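PDB 2I3D: hypothetical protein Atu1826 from Agrobacterium tumefaciens, which is of unknown function but is probably a hydrolase of the alpha/beta-hydrolase fold, related in sequence to X-Pro dipeptidyl-peptidases of the S15 family. Local coordinates for residues S123-G128 / G148-A153; Q155-D160 / V181-D186; N86-G91 / A101-D106; L139-P144 / S162-C167. All blocks are in the same frame, centred on the assembly; numbering follows the deposited sequence. Where two conformers were deposited one is given.

Contact 1 (S123-G128 / G148-A153); sequences SCWVAG and GFMSIA
The CA of Gly148 stands over the six-membered ring of Trp125, near its centre, 3.8 Å from the centroid and only 12° off the ring normal, a CH-pi contact. With no side chain at Gly148, the big ring can settle over the neighbouring backbone; the Trp125 CG stands beside its own N (chi1 -81°), which turns the indole across the neighbouring strand, over Gly148. Further along the same face the extended Met150 chain rises beside the small Ala127, with Ala127 CB 4.0 Å from Met150 CB, and Met150 CE comes to 4.2 Å from Trp125 CZ3. Strands 124-129 and 146-152 run parallel here, the two strands of a beta-alpha-beta crossover whose helix 131-142 packs on the other face, where Phe149 and Ser151 meet it. On that face Val126 CG1 nestles 3.8 Å from Phe149 CB. Four backbone hydrogen bonds stitch the strands, among them Met150 N to Val126 O at 3.0 Å. Gly128, which leads into a probable nucleophile elbow at Ser130, gives its N to Met150 O, 2.9 Å away. Its own O takes Ile152 N in a nearly straight bond (175°), while Ile152 CD1 folds back to 3.5 Å from Gly128 O.

Contact 2 (Q155-D160 / V181-D186); sequences QPNTYD and VAPEKD
Asn157 and Asp186 set their side chains roughly at right angles where the loop after strand 146-152 meets the start of helix 184-195 and the loop leading into it, at the C-terminal ends of strands 146-152 and 171-176, the rim on which alpha/beta hydrolases carry their active site. Their amide and carboxylate planes differ by 32°, and the touch falls on the aliphatic part of the asparagine, with Asp186 OD1 3.4 Å from Asn157 CB. The amide itself is aimed at other atoms. With CG tucked between its own N and carbonyl carbon (chi1 56°), it swings ND2 onto Val181 O, 3.2 Å away; the bond is nearly straight at 174° and lies in the amide plane. That same ND2 passes across CD of Pro183, the N-cap residue of helix 184-195. Ala182 CB points into the other loop, 3.9 Å from Gln155 CA and 4.0 Å from Asn157 OD1. Gln155 O ties its own loop together by accepting both Thr158 N and Tyr159 N. Gln155 touches Ser130 and Val181 touches His212, two members of a probable Ser-His-Asp triad; the third, Asp179, accepts a hydrogen bond from Ala182 N through OD1. Pro156 CG rests 3.4 Å from Asp186 O.

Contact 3 (N86-G91 / A101-D106); sequences NFRSIG and AGELSD
A type II beta turn, Phe87 to Ile90, follows strand 81-85 and is clasped to the first turns of helix 101-117 by a salt bridge between Arg88 and Asp106. The guanidinium approaches side-on, NE donating to Asp106 OD2 at 3.0 Å and NH2 to Asp106 OD1 at 2.9 Å, both oxygens lying close to the guanidinium plane. The carboxylate is turned 34° from that plane. A third bond comes from the turn itself: Arg88 N reaches Asp106 OD2 at 2.9 Å from the face of the carboxylate opposite to NE, leaving this oxygen held between two N-H groups. Arg88 CG lies between the backbone N and the carbonyl carbon (chi1 62°), and a bend at chi3 brings NE and NH2 back to the acid that Arg88 N already holds. Gly102, without a side chain, lets the guanidinium lie face-down over the helix, with Arg88 CZ 3.4 Å from Gly102 CA. Phe87 packs on Glu103: Glu103 CB sits over the ring face, 3.8 Å from the centroid, and Phe87 CE1 comes 3.4 Å from Glu103 O. The acid end of Glu103 is engaged by the N of Asp98, its OE2 passing 3.5 Å from Arg88 CG. Backbone and side chain of one arginine thus share a helix aspartate across a strand-to-helix connection of the alpha/beta-hydrolase fold.

Contact 4 (L139-P144 / S162-C167); sequences LLMRRP and SFLAPC
Pro166 O is met by the tip of Met141, a selenomethionine, whose SE lies 3.2 Å away and whose CE lies 3.4 Å away. The oxygen stands nearly on the extension of the CG-SE bond, at about 170° from CG, an approach consistent with a weak chalcogen contact; no hydrogen bond joins the two segments. In the alpha/beta-hydrolase fold this is where the last turn of helix 131-142, the helix of a beta-alpha-beta crossover, meets the loop that leads from strand 146-152 to strand 171-176. The loop bends sharply there, through an inverse gamma turn centred on Leu164 and a cis peptide between Ala165 and Pro166, and the carbonyls of Phe163 and Pro166 both come close to the end of Met141. Phe163 O is 3.7 Å from Met141 CE. The Met141 CG is anti to its backbone N (chi1 -160°), and the bend at chi2 then brings SE and CE up to these two oxygens. Nearer the helix, the Met141 and Phe163 side chains run alongside one another, oppositely directed, the ring offering Phe163 CD1 to Met141 CB at 4.1 Å. Gln197 grips the loop from beyond the contact, accepting from Cys167 N and donating to Leu164 O. One residue back along the helix, Leu140 points toward the loop and is buried, with Phe149 and Ile146 of strand 146-152 beside it. Leu140 CD2 is 4.5 Å from Leu164 CD2 and 4.0 Å from Cys167 SG.

In the fold
Contact 1 lies deepest, nearest the centre of the chain, two neighbouring parallel strands joined by backbone hydrogen bonds. Contact 4 stands about 12 Å from it, centre to centre, and involves the same crossover: helix 131-142 links the two strands, and Phe149 touches both Leu140 and Cys167. It is only partly buried, and its packing is mostly apolar. Contact 3, also buried, depends instead on a salt bridge, and Leu104 of its helix packs on Leu139 and Arg142 of 139-144. Contact 2 lies farthest from the chain centre, continues the chain straight after contact 1, and relies on one amide hydrogen bond and van der Waals packing beside the probable catalytic residues.

Contact 1 (S123-G128 / G148-A153)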
loop_
_atom_site.group_PDB
_atom_site.type_symbol
_atom_site.label_atom_id
_atom_site.label_comp_id
_atom_site.label_asym_id
_atom_site.label_seq_id
_atom_site.Cartn_x
_atom_site.Cartn_y
_atom_site.Cartn_z
ATOM N N SER B 123 -4.023 -28.904 -5.942
ATOM C CA SER B 123 -3.223 -28.243 -4.901
ATOM C C SER B 123 -3.344 -26.744 -4.884
ATOM O O SER B 123 -3.744 -26.099 -5.860
ATOM C CB SER B 123 -1.751 -28.619 -4.989
ATOM O OG SER B 123 -1.194 -28.014 -6.103
ATOM N N CYS B 124 -2.993 -26.203 -3.726
ATOM C CA CYS B 124 -3.251 -24.807 -3.481
ATOM C C CYS B 124 -2.135 -24.235 -2.591
ATOM O O CYS B 124 -1.548 -24.951 -1.775
ATOM C CB CYS B 124 -4.654 -24.627 -2.872
ATOM S SG CYS B 124 -5.023 -22.950 -2.234
ATOM N N TRP B 125 -1.832 -22.955 -2.810
ATOM C CA TRP B 125 -1.016 -22.172 -1.870
ATOM C C TRP B 125 -1.821 -21.015 -1.348
ATOM O O TRP B 125 -2.652 -20.479 -2.066
ATOM C CB TRP B 125 0.205 -21.578 -2.563
ATOM C CG TRP B 125 1.381 -22.548 -2.719
ATOM C CD1 TRP B 125 1.415 -23.714 -3.428
ATOM C CD2 TRP B 125 2.694 -22.356 -2.191
ATOM N NE1 TRP B 125 2.686 -24.279 -3.377
ATOM C CE2 TRP B 125 3.494 -23.458 -2.634
ATOM C CE3 TRP B 125 3.286 -21.339 -1.434
ATOM C CZ2 TRP B 125 4.835 -23.578 -2.305
ATOM C CZ3 TRP B 125 4.631 -21.455 -1.091
ATOM C CH2 TRP B 125 5.386 -22.571 -1.520
ATOM N N VAL B 126 -1.517 -20.591 -0.130
ATOM C CA VAL B 126 -2.113 -19.361 0.396
ATOM C C VAL B 126 -0.974 -18.423 0.753
ATOM O O VAL B 126 0.055 -18.854 1.298
ATOM C CB VAL B 126 -3.040 -19.639 1.627
ATOM C CG1 VAL B 126 -2.257 -20.273 2.760
ATOM C CG2 VAL B 126 -3.792 -18.367 2.082
ATOM N N ALA B 127 -1.131 -17.153 0.425
ATOM C CA ALA B 127 -0.122 -16.167 0.820
ATOM C C ALA B 127 -0.881 -15.039 1.481
ATOM O O ALA B 127 -1.853 -14.531 0.888
ATOM C CB ALA B 127 0.637 -15.666 -0.396
ATOM N N GLY B 128 -0.491 -14.654 2.693
ATOM C CA GLY B 128 -1.211 -13.612 3.433
ATOM C C GLY B 128 -0.256 -12.596 4.044
ATOM O O GLY B 128 0.843 -12.955 4.433
ATOM N N GLY B 148 1.331 -25.365 0.664
ATOM C CA GLY B 148 2.386 -24.379 0.961
ATOM C C GLY B 148 1.728 -23.092 1.368
ATOM O O GLY B 148 0.583 -22.795 0.969
ATOM N N PHE B 149 2.488 -22.287 2.115
ATOM C CA PHE B 149 2.002 -20.963 2.475
ATOM C C PHE B 149 3.150 -19.971 2.535
ATOM O O PHE B 149 4.322 -20.373 2.671
ATOM C CB PHE B 149 1.311 -20.981 3.855
ATOM C CG PHE B 149 2.265 -21.325 5.009
ATOM C CD1 PHE B 149 3.010 -20.336 5.651
ATOM C CD2 PHE B 149 2.440 -22.657 5.423
ATOM C CE1 PHE B 149 3.894 -20.651 6.694
ATOM C CE2 PHE B 149 3.301 -22.971 6.466
ATOM C CZ PHE B 149 4.046 -21.967 7.094
HETATM N N MSE B 150 2.781 -18.687 2.441
HETATM C CA MSE B 150 3.674 -17.598 2.774
HETATM C C MSE B 150 2.922 -16.738 3.774
HETATM O O MSE B 150 1.727 -16.397 3.524
HETATM C CB MSE B 150 3.974 -16.776 1.533
HETATM C CG MSE B 150 4.763 -17.538 0.510
HETATM SE SE MSE B 150 5.119 -16.296 -0.964
HETATM C CE MSE B 150 5.991 -17.613 -2.105
ATOM N N SER B 151 3.588 -16.397 4.886
ATOM C CA SER B 151 2.993 -15.520 5.912
ATOM C C SER B 151 3.942 -14.359 6.082
ATOM O O SER B 151 5.023 -14.526 6.649
ATOM C CB SER B 151 2.806 -16.244 7.237
ATOM O OG SER B 151 1.737 -17.129 7.135
ATOM N N ILE B 152 3.537 -13.202 5.563
ATOM C CA ILE B 152 4.343 -11.997 5.563
ATOM C C ILE B 152 3.875 -11.151 6.774
ATOM O O ILE B 152 2.689 -10.792 6.876
ATOM C CB ILE B 152 4.153 -11.199 4.285
ATOM C CG1 ILE B 152 4.671 -12.007 3.090
ATOM C CG2 ILE B 152 4.942 -9.904 4.401
ATOM C CD1 ILE B 152 3.824 -13.212 2.610
ATOM N N ALA B 153 4.801 -10.869 7.679
ATOM C CA ALA B 153 4.505 -10.014 8.858
ATOM C C ALA B 153 3.345 -10.531 9.720
ATOM O O ALA B 153 2.436 -9.766 10.035
ATOM C CB ALA B 153 4.207 -8.529 8.456
#

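Contact 2 (Q155-D160 / V181-D186)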
loop_
_atom_site.group_PDB
_atom_site.type_symbol
_atom_site.label_atom_id
_atom_site.label_comp_id
_atom_site.label_asym_id
_atom_site.label_seq_id
_atom_site.Cartn_x
_atom_site.Cartn_y
_atom_site.Cartn_z
ATOM N N GLN B 155 1.237 -11.566 13.161
ATOM C CA GLN B 155 1.162 -10.753 14.371
ATOM C C GLN B 155 0.725 -11.676 15.501
ATOM O O GLN B 155 -0.406 -11.599 15.980
ATOM C CB GLN B 155 0.103 -9.647 14.216
ATOM C CG GLN B 155 0.299 -8.711 13.040
ATOM C CD GLN B 155 -1.042 -8.113 12.658
ATOM O OE1 GLN B 155 -1.362 -6.932 12.948
ATOM N NE2 GLN B 155 -1.847 -8.935 12.011
ATOM N N PRO B 156 1.611 -12.584 15.929
ATOM C CA PRO B 156 1.166 -13.559 16.965
ATOM C C PRO B 156 1.028 -12.983 18.400
ATOM O O PRO B 156 0.582 -13.707 19.314
ATOM C CB PRO B 156 2.286 -14.610 16.973
ATOM C CG PRO B 156 3.558 -13.858 16.423
ATOM C CD PRO B 156 2.997 -12.803 15.459
ATOM N N ASN B 157 1.408 -11.719 18.582
ATOM C CA ASN B 157 1.156 -10.990 19.810
ATOM C C ASN B 157 -0.253 -10.374 19.823
ATOM O O ASN B 157 -0.745 -10.019 20.883
ATOM C CB ASN B 157 2.237 -9.879 20.020
ATOM C CG ASN B 157 2.339 -8.879 18.833
ATOM O OD1 ASN B 157 2.040 -9.211 17.695
ATOM N ND2 ASN B 157 2.734 -7.607 19.138
ATOM N N THR B 158 -0.882 -10.244 18.643
ATOM C CA THR B 158 -2.205 -9.600 18.508
ATOM C C THR B 158 -3.317 -10.600 18.190
ATOM O O THR B 158 -4.483 -10.418 18.621
ATOM C CB THR B 158 -2.149 -8.567 17.338
ATOM O OG1 THR B 158 -1.078 -7.643 17.568
ATOM C CG2 THR B 158 -3.500 -7.849 17.173
ATOM N N TYR B 159 -2.974 -11.611 17.391
ATOM C CA TYR B 159 -3.934 -12.648 16.979
ATOM C C TYR B 159 -3.380 -13.982 17.447
ATOM O O TYR B 159 -2.151 -14.164 17.517
ATOM C CB TYR B 159 -4.131 -12.660 15.460
ATOM C CG TYR B 159 -4.728 -11.345 14.994
ATOM C CD1 TYR B 159 -6.040 -10.994 15.338
ATOM C CD2 TYR B 159 -4.008 -10.465 14.202
ATOM C CE1 TYR B 159 -6.605 -9.818 14.921
ATOM C CE2 TYR B 159 -4.579 -9.243 13.787
ATOM C CZ TYR B 159 -5.859 -8.934 14.178
ATOM O OH TYR B 159 -6.420 -7.754 13.745
ATOM N N ASP B 160 -4.295 -14.886 17.760
ATOM C CA ASP B 160 -3.973 -16.188 18.329
ATOM C C ASP B 160 -3.597 -17.201 17.227
ATOM O O ASP B 160 -4.440 -17.639 16.455
ATOM C CB ASP B 160 -5.204 -16.661 19.118
ATOM C CG ASP B 160 -5.027 -18.036 19.738
ATOM O OD1 ASP B 160 -3.854 -18.500 19.877
ATOM O OD2 ASP B 160 -6.082 -18.634 20.099
ATOM N N VAL B 181 4.922 -3.166 15.150
ATOM C CA VAL B 181 3.566 -3.757 15.218
ATOM C C VAL B 181 3.618 -5.198 15.768
ATOM O O VAL B 181 2.872 -5.573 16.697
ATOM C CB VAL B 181 2.851 -3.732 13.855
ATOM C CG1 VAL B 181 1.529 -4.509 13.939
ATOM C CG2 VAL B 181 2.565 -2.270 13.378
ATOM N N ALA B 182 4.508 -5.995 15.166
ATOM C CA ALA B 182 4.729 -7.394 15.553
ATOM C C ALA B 182 6.238 -7.601 15.689
ATOM O O ALA B 182 6.910 -7.934 14.706
ATOM C CB ALA B 182 4.147 -8.318 14.468
ATOM N N PRO B 183 6.804 -7.282 16.874
ATOM C CA PRO B 183 8.256 -7.364 17.083
ATOM C C PRO B 183 8.875 -8.742 16.820
ATOM O O PRO B 183 8.204 -9.759 16.882
ATOM C CB PRO B 183 8.415 -6.978 18.551
ATOM C CG PRO B 183 7.227 -5.985 18.760
ATOM C CD PRO B 183 6.118 -6.695 18.060
ATOM N N GLU B 184 10.172 -8.730 16.554
ATOM C CA GLU B 184 10.925 -9.943 16.242
ATOM C C GLU B 184 10.739 -10.962 17.318
ATOM O O GLU B 184 10.638 -12.138 17.027
ATOM C CB GLU B 184 12.427 -9.654 16.249
ATOM C CG GLU B 184 13.038 -9.129 15.040
ATOM C CD GLU B 184 14.561 -9.261 15.158
ATOM O OE1 GLU B 184 15.172 -8.343 15.688
ATOM O OE2 GLU B 184 15.115 -10.311 14.796
ATOM N N LYS B 185 10.778 -10.542 18.580
ATOM C CA LYS B 185 10.670 -11.534 19.639
ATOM C C LYS B 185 9.373 -12.339 19.512
ATOM O O LYS B 185 9.361 -13.542 19.763
ATOM C CB LYS B 185 10.765 -10.872 21.011
ATOM C CG LYS B 185 10.522 -11.801 22.210
ATOM C CD LYS B 185 11.011 -11.129 23.574
ATOM C CE LYS B 185 10.028 -10.095 24.076
ATOM N NZ LYS B 185 10.506 -9.581 25.419
ATOM N N ASP B 186 8.278 -11.659 19.157
ATOM C CA ASP B 186 7.000 -12.341 19.078
ATOM C C ASP B 186 6.975 -13.264 17.862
ATOM O O ASP B 186 6.504 -14.419 17.950
ATOM C CB ASP B 186 5.878 -11.325 18.990
ATOM C CG ASP B 186 5.889 -10.417 20.172
ATOM O OD1 ASP B 186 5.283 -10.788 21.188
ATOM O OD2 ASP B 186 6.570 -9.380 20.124
#

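Contact 3 (N86-G91 / A101-D106)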
loop_
_atom_site.group_PDB
_atom_site.type_symbol
_atom_site.label_atom_id
_atom_site.label_comp_id
_atom_site.label_asym_id
_atom_site.label_seq_id
_atom_site.Cartn_x
_atom_site.Cartn_y
_atom_site.Cartn_z
ATOM N N ASN B 86 -11.033 -8.636 -1.852
ATOM C CA ASN B 86 -11.272 -7.773 -0.717
ATOM C C ASN B 86 -12.135 -8.489 0.289
ATOM O O ASN B 86 -13.189 -9.032 -0.075
ATOM C CB ASN B 86 -11.943 -6.482 -1.167
ATOM C CG ASN B 86 -10.947 -5.461 -1.667
ATOM O OD1 ASN B 86 -9.754 -5.486 -1.292
ATOM N ND2 ASN B 86 -11.426 -4.519 -2.492
ATOM N N PHE B 87 -11.700 -8.492 1.544
ATOM C CA PHE B 87 -12.554 -9.041 2.626
ATOM C C PHE B 87 -13.867 -8.263 2.710
ATOM O O PHE B 87 -13.945 -7.106 2.253
ATOM C CB PHE B 87 -11.866 -9.002 3.992
ATOM C CG PHE B 87 -10.791 -10.052 4.158
ATOM C CD1 PHE B 87 -11.066 -11.426 3.983
ATOM C CD2 PHE B 87 -9.496 -9.659 4.540
ATOM C CE1 PHE B 87 -10.027 -12.386 4.147
ATOM C CE2 PHE B 87 -8.459 -10.600 4.738
ATOM C CZ PHE B 87 -8.716 -11.969 4.522
ATOM N N ARG B 88 -14.895 -8.883 3.301
ATOM C CA ARG B 88 -16.160 -8.151 3.604
ATOM C C ARG B 88 -15.878 -6.760 4.155
ATOM O O ARG B 88 -14.990 -6.589 5.031
ATOM C CB ARG B 88 -17.017 -8.921 4.626
ATOM C CG ARG B 88 -16.359 -9.118 5.995
ATOM C CD ARG B 88 -17.178 -10.100 6.878
ATOM N NE ARG B 88 -17.337 -11.402 6.242
ATOM C CZ ARG B 88 -18.259 -12.297 6.607
ATOM N NH1 ARG B 88 -19.062 -12.010 7.632
ATOM N NH2 ARG B 88 -18.364 -13.465 5.971
ATOM N N SER B 89 -16.647 -5.785 3.632
ATOM C CA SER B 89 -16.632 -4.344 4.017
ATOM C C SER B 89 -15.577 -3.541 3.264
ATOM O O SER B 89 -15.655 -2.318 3.265
ATOM C CB SER B 89 -16.451 -4.112 5.509
ATOM O OG SER B 89 -15.060 -4.076 5.871
ATOM N N ILE B 90 -14.583 -4.213 2.659
ATOM C CA ILE B 90 -13.481 -3.525 1.957
ATOM C C ILE B 90 -13.824 -3.320 0.450
ATOM O O ILE B 90 -14.283 -4.240 -0.240
ATOM C CB ILE B 90 -12.169 -4.372 2.100
ATOM C CG1 ILE B 90 -11.901 -4.801 3.577
ATOM C CG2 ILE B 90 -10.971 -3.682 1.399
ATOM C CD1 ILE B 90 -11.706 -3.679 4.568
ATOM N N GLY B 91 -13.600 -2.113 -0.059
ATOM C CA GLY B 91 -13.921 -1.813 -1.466
ATOM C C GLY B 91 -15.402 -2.024 -1.746
ATOM O O GLY B 91 -16.251 -1.528 -1.023
ATOM N N ALA B 101 -13.509 -14.358 12.229
ATOM C CA ALA B 101 -14.338 -15.472 11.737
ATOM C C ALA B 101 -14.960 -15.217 10.355
ATOM O O ALA B 101 -14.960 -16.097 9.466
ATOM C CB ALA B 101 -15.428 -15.817 12.751
ATOM N N GLY B 102 -15.515 -14.019 10.170
ATOM C CA GLY B 102 -16.125 -13.712 8.866
ATOM C C GLY B 102 -15.107 -13.711 7.731
ATOM O O GLY B 102 -15.377 -14.156 6.619
ATOM N N GLU B 103 -13.916 -13.196 8.007
ATOM C CA GLU B 103 -12.920 -13.084 6.955
ATOM C C GLU B 103 -12.379 -14.451 6.588
ATOM O O GLU B 103 -12.111 -14.719 5.402
ATOM C CB GLU B 103 -11.820 -12.100 7.381
ATOM C CG GLU B 103 -12.355 -10.615 7.337
ATOM C CD GLU B 103 -13.079 -10.222 8.610
ATOM O OE1 GLU B 103 -12.666 -10.694 9.689
ATOM O OE2 GLU B 103 -14.027 -9.417 8.541
ATOM N N LEU B 104 -12.305 -15.354 7.589
ATOM C CA LEU B 104 -11.959 -16.730 7.283
ATOM C C LEU B 104 -13.046 -17.367 6.392
ATOM O O LEU B 104 -12.718 -18.038 5.423
ATOM C CB LEU B 104 -11.778 -17.565 8.563
ATOM C CG LEU B 104 -11.484 -19.053 8.319
ATOM C CD1 LEU B 104 -10.235 -19.308 7.486
ATOM C CD2 LEU B 104 -11.343 -19.769 9.681
ATOM N N SER B 105 -14.323 -17.101 6.682
ATOM C CA SER B 105 -15.413 -17.607 5.834
ATOM C C SER B 105 -15.323 -17.059 4.429
ATOM O O SER B 105 -15.507 -17.815 3.464
ATOM C CB SER B 105 -16.774 -17.301 6.457
ATOM O OG SER B 105 -16.837 -18.088 7.642
ATOM N N ASP B 106 -14.984 -15.756 4.312
ATOM C CA ASP B 106 -14.759 -15.150 3.002
ATOM C C ASP B 106 -13.673 -15.877 2.210
ATOM O O ASP B 106 -13.847 -16.181 1.034
ATOM C CB ASP B 106 -14.329 -13.679 3.142
ATOM C CG ASP B 106 -15.436 -12.793 3.709
ATOM O OD1 ASP B 106 -16.621 -13.247 3.687
ATOM O OD2 ASP B 106 -15.114 -11.657 4.193
#

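Contact 4 (L139-P144 / S162-C167)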
loop_
_atom_site.group_PDB
_atom_site.type_symbol
_atom_site.label_atom_id
_atom_site.label_comp_id
_atom_site.label_asym_id
_atom_site.label_seq_id
_atom_site.Cartn_x
_atom_site.Cartn_y
_atom_site.Cartn_z
ATOM N N LEU B 139 -6.916 -20.866 7.183
ATOM C CA LEU B 139 -7.468 -21.574 6.016
ATOM C C LEU B 139 -6.624 -22.839 5.737
ATOM O O LEU B 139 -7.159 -23.923 5.464
ATOM C CB LEU B 139 -7.493 -20.652 4.804
ATOM C CG LEU B 139 -8.122 -21.239 3.533
ATOM C CD1 LEU B 139 -9.638 -21.443 3.736
ATOM C CD2 LEU B 139 -7.832 -20.307 2.354
ATOM N N LEU B 140 -5.300 -22.688 5.835
ATOM C CA LEU B 140 -4.354 -23.794 5.701
ATOM C C LEU B 140 -4.731 -24.950 6.623
ATOM O O LEU B 140 -4.802 -26.109 6.203
ATOM C CB LEU B 140 -2.963 -23.268 6.094
ATOM C CG LEU B 140 -1.818 -24.288 6.270
ATOM C CD1 LEU B 140 -1.426 -24.795 4.915
ATOM C CD2 LEU B 140 -0.626 -23.675 6.957
HETATM N N MSE B 141 -4.987 -24.625 7.877
HETATM C CA MSE B 141 -5.344 -25.644 8.870
HETATM C C MSE B 141 -6.606 -26.431 8.465
HETATM O O MSE B 141 -6.672 -27.642 8.697
HETATM C CB MSE B 141 -5.498 -24.964 10.248
HETATM C CG MSE B 141 -5.401 -25.885 11.443
HETATM SE SE MSE B 141 -3.636 -26.759 11.582
HETATM C CE MSE B 141 -4.354 -28.164 12.745
ATOM N N ARG B 142 -7.565 -25.755 7.820
ATOM C CA ARG B 142 -8.858 -26.359 7.445
ATOM C C ARG B 142 -8.886 -27.102 6.114
ATOM O O ARG B 142 -9.805 -27.890 5.849
ATOM C CB ARG B 142 -9.920 -25.273 7.339
ATOM C CG ARG B 142 -10.130 -24.514 8.601
ATOM C CD ARG B 142 -11.500 -23.911 8.618
ATOM N NE ARG B 142 -11.979 -23.823 9.990
ATOM C CZ ARG B 142 -13.051 -23.136 10.356
ATOM N NH1 ARG B 142 -13.752 -22.463 9.444
ATOM N NH2 ARG B 142 -13.413 -23.111 11.630
ATOM N N ARG B 143 -7.916 -26.828 5.245
ATOM C CA ARG B 143 -8.013 -27.257 3.880
ATOM C C ARG B 143 -6.816 -28.119 3.495
ATOM O O ARG B 143 -5.732 -27.573 3.199
ATOM C CB ARG B 143 -8.136 -26.047 2.938
ATOM C CG ARG B 143 -9.384 -25.191 3.186
ATOM C CD ARG B 143 -10.654 -25.929 2.756
ATOM N NE ARG B 143 -10.879 -25.771 1.330
ATOM C CZ ARG B 143 -11.847 -25.048 0.783
ATOM N NH1 ARG B 143 -11.925 -24.979 -0.536
ATOM N NH2 ARG B 143 -12.736 -24.411 1.534
ATOM N N PRO B 144 -7.005 -29.468 3.471
ATOM C CA PRO B 144 -5.861 -30.362 3.253
ATOM C C PRO B 144 -5.162 -30.152 1.901
ATOM O O PRO B 144 -4.012 -30.536 1.755
ATOM C CB PRO B 144 -6.479 -31.786 3.350
ATOM C CG PRO B 144 -7.924 -31.594 3.180
ATOM C CD PRO B 144 -8.272 -30.215 3.655
ATOM N N SER B 162 -2.403 -20.278 17.988
ATOM C CA SER B 162 -2.140 -21.512 18.686
ATOM C C SER B 162 -2.984 -22.651 18.075
ATOM O O SER B 162 -2.738 -23.817 18.397
ATOM C CB SER B 162 -2.333 -21.360 20.196
ATOM O OG SER B 162 -3.667 -21.367 20.455
ATOM N N PHE B 163 -3.911 -22.327 17.157
ATOM C CA PHE B 163 -4.635 -23.362 16.348
ATOM C C PHE B 163 -3.682 -24.204 15.457
ATOM O O PHE B 163 -4.068 -25.247 14.949
ATOM C CB PHE B 163 -5.717 -22.729 15.466
ATOM C CG PHE B 163 -5.149 -21.767 14.432
ATOM C CD1 PHE B 163 -4.680 -22.233 13.215
ATOM C CD2 PHE B 163 -5.053 -20.406 14.713
ATOM C CE1 PHE B 163 -4.117 -21.345 12.273
ATOM C CE2 PHE B 163 -4.471 -19.524 13.784
ATOM C CZ PHE B 163 -3.998 -19.997 12.585
ATOM N N LEU B 164 -2.480 -23.701 15.185
ATOM C CA LEU B 164 -1.508 -24.442 14.364
ATOM C C LEU B 164 -0.875 -25.572 15.183
ATOM O O LEU B 164 0.240 -25.450 15.759
ATOM C CB LEU B 164 -0.418 -23.517 13.890
ATOM C CG LEU B 164 -0.836 -22.571 12.758
ATOM C CD1 LEU B 164 0.198 -21.424 12.611
ATOM C CD2 LEU B 164 -1.063 -23.326 11.400
ATOM N N ALA B 165 -1.568 -26.691 15.228
ATOM C CA ALA B 165 -1.173 -27.746 16.162
ATOM C C ALA B 165 -1.582 -29.132 15.645
ATOM O O ALA B 165 -2.501 -29.765 16.191
ATOM C CB ALA B 165 -1.783 -27.479 17.525
ATOM N N PRO B 166 -0.842 -29.656 14.653
ATOM C CA PRO B 166 0.322 -28.944 14.153
ATOM C C PRO B 166 0.019 -28.235 12.823
ATOM O O PRO B 166 -1.009 -28.480 12.160
ATOM C CB PRO B 166 1.331 -30.082 13.913
ATOM C CG PRO B 166 0.426 -31.211 13.426
ATOM C CD PRO B 166 -0.978 -30.982 13.999
ATOM N N CYS B 167 0.925 -27.341 12.488
ATOM C CA CYS B 167 0.958 -26.781 11.181
ATOM C C CYS B 167 1.130 -27.940 10.188
ATOM O O CYS B 167 2.040 -28.745 10.338
ATOM C CB CYS B 167 2.073 -25.757 11.086
ATOM S SG CYS B 167 2.154 -24.927 9.489
#